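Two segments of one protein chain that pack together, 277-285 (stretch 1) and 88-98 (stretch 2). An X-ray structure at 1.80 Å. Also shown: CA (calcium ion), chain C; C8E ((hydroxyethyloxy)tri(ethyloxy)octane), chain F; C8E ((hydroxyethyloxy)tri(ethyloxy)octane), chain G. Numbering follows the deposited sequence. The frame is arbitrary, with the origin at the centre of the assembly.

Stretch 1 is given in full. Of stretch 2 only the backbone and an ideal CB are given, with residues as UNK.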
# COMPACT_ATOMS: atom_id res chain seq x y z
N ILE A 277 -17.56 -6.36 22.14
CA ILE A 277 -17.14 -5.24 22.96
C ILE A 277 -15.99 -5.85 23.75
O ILE A 277 -16.14 -6.96 24.29
CB ILE A 277 -18.29 -4.81 23.88
CG1 ILE A 277 -19.41 -4.26 23.06
CG2 ILE A 277 -17.84 -3.72 24.85
CD1 ILE A 277 -20.66 -4.09 23.94
N VAL A 278 -14.81 -5.23 23.80
CA VAL A 278 -13.61 -5.83 24.42
C VAL A 278 -12.93 -4.75 25.28
O VAL A 278 -12.84 -3.59 24.85
CB VAL A 278 -12.58 -6.31 23.36
CG1 VAL A 278 -11.54 -7.15 24.04
CG2 VAL A 278 -13.24 -7.12 22.27
N GLY A 279 -12.43 -5.07 26.45
CA GLY A 279 -11.76 -4.10 27.30
C GLY A 279 -10.76 -4.86 28.15
O GLY A 279 -10.86 -6.09 28.28
N GLY A 280 -9.77 -4.21 28.75
CA GLY A 280 -8.78 -4.93 29.54
C GLY A 280 -7.86 -3.96 30.26
O GLY A 280 -7.94 -2.75 30.07
N ILE A 281 -7.02 -4.54 31.08
CA ILE A 281 -6.13 -3.81 31.95
C ILE A 281 -4.81 -4.56 31.83
O ILE A 281 -4.81 -5.79 31.69
CB ILE A 281 -6.87 -3.85 33.34
CG1 ILE A 281 -6.94 -2.45 33.72
CG2 ILE A 281 -6.28 -4.68 34.47
CD1 ILE A 281 -8.21 -1.82 33.17
N ALA A 282 -3.65 -3.89 31.81
CA ALA A 282 -2.38 -4.60 31.77
C ALA A 282 -1.32 -3.76 32.51
O ALA A 282 -1.38 -2.51 32.57
CB ALA A 282 -1.88 -4.82 30.35
N ASP A 283 -0.33 -4.44 33.09
CA ASP A 283 0.74 -3.78 33.81
C ASP A 283 1.94 -4.67 34.05
O ASP A 283 1.98 -5.84 33.65
CB ASP A 283 0.21 -3.31 35.14
CG ASP A 283 0.93 -2.10 35.71
OD1 ASP A 283 1.90 -1.55 35.14
OD2 ASP A 283 0.47 -1.72 36.77
N ASN A 284 2.96 -4.10 34.65
CA ASN A 284 4.06 -4.92 35.10
C ASN A 284 4.48 -4.28 36.41
O ASN A 284 4.01 -3.20 36.78
CB ASN A 284 5.23 -4.94 34.11
CG ASN A 284 5.83 -3.59 33.81
OD1 ASN A 284 6.08 -2.77 34.68
ND2 ASN A 284 6.04 -3.29 32.55
N ASP A 285 5.37 -4.94 37.10
CA ASP A 285 5.87 -4.44 38.37
C ASP A 285 7.12 -3.55 38.31
O ASP A 285 7.81 -3.35 39.32
CB ASP A 285 6.15 -5.64 39.29
CG ASP A 285 7.27 -6.59 38.88
OD1 ASP A 285 7.88 -6.44 37.80
OD2 ASP A 285 7.54 -7.50 39.66
N UNK A 88 -5.03 -12.97 24.87
CA UNK A 88 -4.84 -11.61 24.43
C UNK A 88 -5.81 -10.72 25.12
O UNK A 88 -7.03 -10.91 25.09
CB UNK A 88 -4.99 -11.49 22.91
N UNK A 89 -5.24 -9.71 25.76
CA UNK A 89 -6.02 -8.75 26.51
C UNK A 89 -6.09 -7.42 25.79
O UNK A 89 -5.06 -6.96 25.25
CB UNK A 89 -5.43 -8.56 27.91
N UNK A 90 -7.30 -6.85 25.89
CA UNK A 90 -7.73 -5.53 25.43
C UNK A 90 -8.12 -5.45 23.94
O UNK A 90 -7.61 -6.22 23.12
CB UNK A 90 -6.61 -4.53 25.70
N UNK A 91 -9.00 -4.54 23.52
CA UNK A 91 -9.38 -4.45 22.12
C UNK A 91 -8.22 -4.00 21.27
O UNK A 91 -8.24 -4.29 20.08
CB UNK A 91 -10.56 -3.49 21.94
N UNK A 92 -7.20 -3.27 21.79
CA UNK A 92 -6.05 -2.82 20.98
C UNK A 92 -4.88 -3.80 21.11
O UNK A 92 -3.87 -3.61 20.46
CB UNK A 92 -5.61 -1.42 21.41
N UNK A 93 -4.99 -4.89 21.90
CA UNK A 93 -3.95 -5.86 22.26
C UNK A 93 -2.91 -5.09 23.08
O UNK A 93 -1.92 -4.55 22.55
CB UNK A 93 -3.33 -6.52 21.03
N UNK A 94 -3.19 -4.97 24.38
CA UNK A 94 -2.41 -4.10 25.27
C UNK A 94 -1.07 -4.70 25.61
O UNK A 94 -0.88 -5.24 26.69
CB UNK A 94 -3.18 -3.82 26.56
N UNK A 95 -0.11 -4.62 24.70
CA UNK A 95 1.21 -5.17 24.92
C UNK A 95 2.22 -4.16 25.49
O UNK A 95 3.39 -4.44 25.67
CB UNK A 95 1.74 -5.73 23.60
N UNK A 96 1.73 -2.98 25.77
CA UNK A 96 2.54 -1.84 26.19
C UNK A 96 3.38 -2.11 27.44
O UNK A 96 4.46 -1.52 27.56
CB UNK A 96 1.63 -0.64 26.44
N UNK A 97 2.98 -2.97 28.39
CA UNK A 97 3.73 -3.25 29.60
C UNK A 97 4.38 -4.61 29.59
O UNK A 97 4.85 -5.11 30.62
CB UNK A 97 2.81 -3.13 30.82
N UNK A 98 4.44 -5.26 28.43
CA UNK A 98 5.00 -6.61 28.31
C UNK A 98 4.19 -7.50 27.34
O UNK A 98 4.75 -8.24 26.52
CB UNK A 98 5.06 -7.27 29.69
CA CA C . -0.09 -9.22 21.90
C1 C8E F . -11.54 -5.64 33.06
C2 C8E F . -12.07 -5.16 31.69
C3 C8E F . -12.52 -3.69 31.60
C4 C8E F . -11.42 -2.62 31.51
C5 C8E F . -12.14 -1.29 31.31
C6 C8E F . -11.23 -0.08 31.43
C7 C8E F . -12.04 1.18 31.77
C8 C8E F . -12.62 1.95 30.58
O9 C8E F . -13.75 2.84 30.77
C10 C8E F . -13.51 4.26 30.90
C11 C8E F . -13.75 5.28 29.76
O12 C8E F . -13.81 6.66 30.16
C13 C8E F . -12.66 7.47 29.85
C14 C8E F . -12.76 8.85 29.16
O15 C8E F . -12.99 9.02 27.74
C16 C8E F . -11.96 9.80 27.11
C17 C8E F . -12.20 10.39 25.73
O18 C8E F . -11.17 11.16 25.11
C19 C8E F . -11.69 12.45 24.76
C20 C8E F . -11.28 13.65 25.61
O21 C8E F . -11.96 14.86 25.27
C1 C8E G . -15.97 11.51 24.29
C2 C8E G . -15.84 9.98 24.46
C3 C8E G . -15.99 9.32 23.10
C4 C8E G . -15.90 7.81 23.21
C5 C8E G . -16.09 7.23 21.81
C6 C8E G . -16.15 5.71 21.83
C7 C8E G . -16.23 5.19 20.41
C8 C8E G . -16.26 3.67 20.33
O9 C8E G . -17.44 2.96 20.68
C10 C8E G . -17.22 1.84 21.56
C11 C8E G . -17.15 1.98 23.10
O12 C8E G . -17.22 0.80 23.92
C13 C8E G . -18.52 0.58 24.52
C14 C8E G . -19.64 -0.27 23.87
O15 C8E G . -20.23 0.12 22.60
C16 C8E G . -21.10 -0.87 22.03
C17 C8E G . -22.56 -0.59 21.62
O18 C8E G . -23.62 -0.44 22.57
C19 C8E G . -24.20 -1.70 22.90
C20 C8E G . -25.63 -2.04 22.44
O21 C8E G . -26.03 -3.37 22.77

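Position 88 lies beyond reach of stretch 1, so many residues would serve. It is Glu88, whose OE1 accepts a hydrogen bond of 2.8 Å from the oxygen of water 1.

At position 89 the CA-to-CB bond points toward the strand, with CB 5.2 Å from Gly280 CA and 4.7 Å from Ile281 O. A small or medium apolar side chain would fit above the glycine. The residue is Val89 (t), and its CG1 lies 3.9 Å from Gly280 CA. A CB on Gly280 would come within 2.5 Å of this CG1, a clash.

Position 90 has a phi of 83°, which favours glycine, and opens a type I turn ending at position 93. Gly90 places its CA 4.1 Å from Gly280 N, and water 2 joins its backbone to the strand, 2.8 Å from both Gly90 N and Gly279 O.

At position 91 CA-to-CB points sideways, with CB 3.7 Å from Val278 O and beside an apolar side chain. Either an aliphatic or an aromatic residue would suit. Tyr91 packs its CB 3.7 Å from Val278 CB, while the end of its side chain leads away.

Position 92 meets nothing of stretch 1, so most small or polar residues would serve; it is Thr92. Position 93 is also out of reach, but the nearby calcium ion favours an acidic residue. Asp93 binds calcium through OD1 (2.3 Å) and OD2 (2.4 Å).

Position 94 points its CB toward Ala282 CB, 4.1 Å away, over a strand surface kept low by Gly280 and Ala282; leucine, isoleucine or methionine are reasonable. Leu94 (m, t) brings CD1 to 3.6 Å from Gly280 O.

Position 95 points away from the strand but lies near the calcium, again suggesting an acid. Asp95 binds the ion through OD1 and OD2. Position 96, sideways and free of contact, is permissive and holds Asp96.

Position 97 points toward the strand, its CB 3.7 Å from Asn284 ND2, with the Asp283 carboxylate nearby. A long polar or basic side chain would suit. Arg97 has more of its surface covered by the other stretch than any other residue here, its CB 3.7 Å from Asp283 CA. Asp283 OD1 lies 4.2 Å from Arg97 NE, beyond salt-bridge range. The backbone provides the firmer tie: Asn284 ND2 donates to Arg97 O at 2.9 Å.

Position 98, with a phi of 141°, would jam any CB against the preceding carbonyl; Gly98 closes the second type I turn.

Stretch 2 88-98: EVGYTDLDDRG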
# COMPACT_ATOMS: atom_id res chain seq x y z
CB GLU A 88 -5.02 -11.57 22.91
CG GLU A 88 -4.79 -10.20 22.37
CD GLU A 88 -4.79 -10.11 20.85
OE1 GLU A 88 -4.03 -10.79 20.17
OE2 GLU A 88 -5.53 -9.30 20.33
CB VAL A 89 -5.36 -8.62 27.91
CG1 VAL A 89 -6.01 -7.46 28.67
CG2 VAL A 89 -5.51 -9.94 28.67
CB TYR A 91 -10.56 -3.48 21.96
CG TYR A 91 -10.27 -2.01 21.71
CD1 TYR A 91 -10.15 -1.55 20.43
CD2 TYR A 91 -10.15 -1.11 22.76
CE1 TYR A 91 -9.91 -0.22 20.20
CE2 TYR A 91 -9.92 0.24 22.54
CZ TYR A 91 -9.80 0.66 21.26
OH TYR A 91 -9.54 1.97 21.00
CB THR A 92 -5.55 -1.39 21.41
OG1 THR A 92 -5.17 -1.51 22.78
CG2 THR A 92 -6.58 -0.31 21.37
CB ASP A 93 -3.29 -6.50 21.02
CG ASP A 93 -2.24 -7.56 21.31
OD1 ASP A 93 -2.01 -8.00 22.45
OD2 ASP A 93 -1.59 -8.03 20.38
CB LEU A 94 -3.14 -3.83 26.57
CG LEU A 94 -4.35 -2.96 26.52
CD1 LEU A 94 -5.11 -3.08 27.86
CD2 LEU A 94 -3.94 -1.55 26.21
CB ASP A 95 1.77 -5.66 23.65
CG ASP A 95 1.15 -6.94 23.16
OD1 ASP A 95 0.72 -7.77 23.94
OD2 ASP A 95 1.10 -7.14 21.96
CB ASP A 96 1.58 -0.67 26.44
CG ASP A 96 0.66 -0.33 25.28
OD1 ASP A 96 -0.38 -0.99 25.07
OD2 ASP A 96 1.02 0.60 24.57
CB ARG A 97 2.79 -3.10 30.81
CG ARG A 97 2.26 -1.70 31.08
CD ARG A 97 3.40 -0.75 31.48
NE ARG A 97 2.86 0.58 31.67
CZ ARG A 97 2.91 1.56 30.74
NH1 ARG A 97 3.51 1.36 29.57
NH2 ARG A 97 2.24 2.72 30.90
O HOH W 1 -1.34 -11.06 21.02
O HOH W 2 -9.61 -8.19 26.87
O HOH W 3 0.92 -9.42 19.91
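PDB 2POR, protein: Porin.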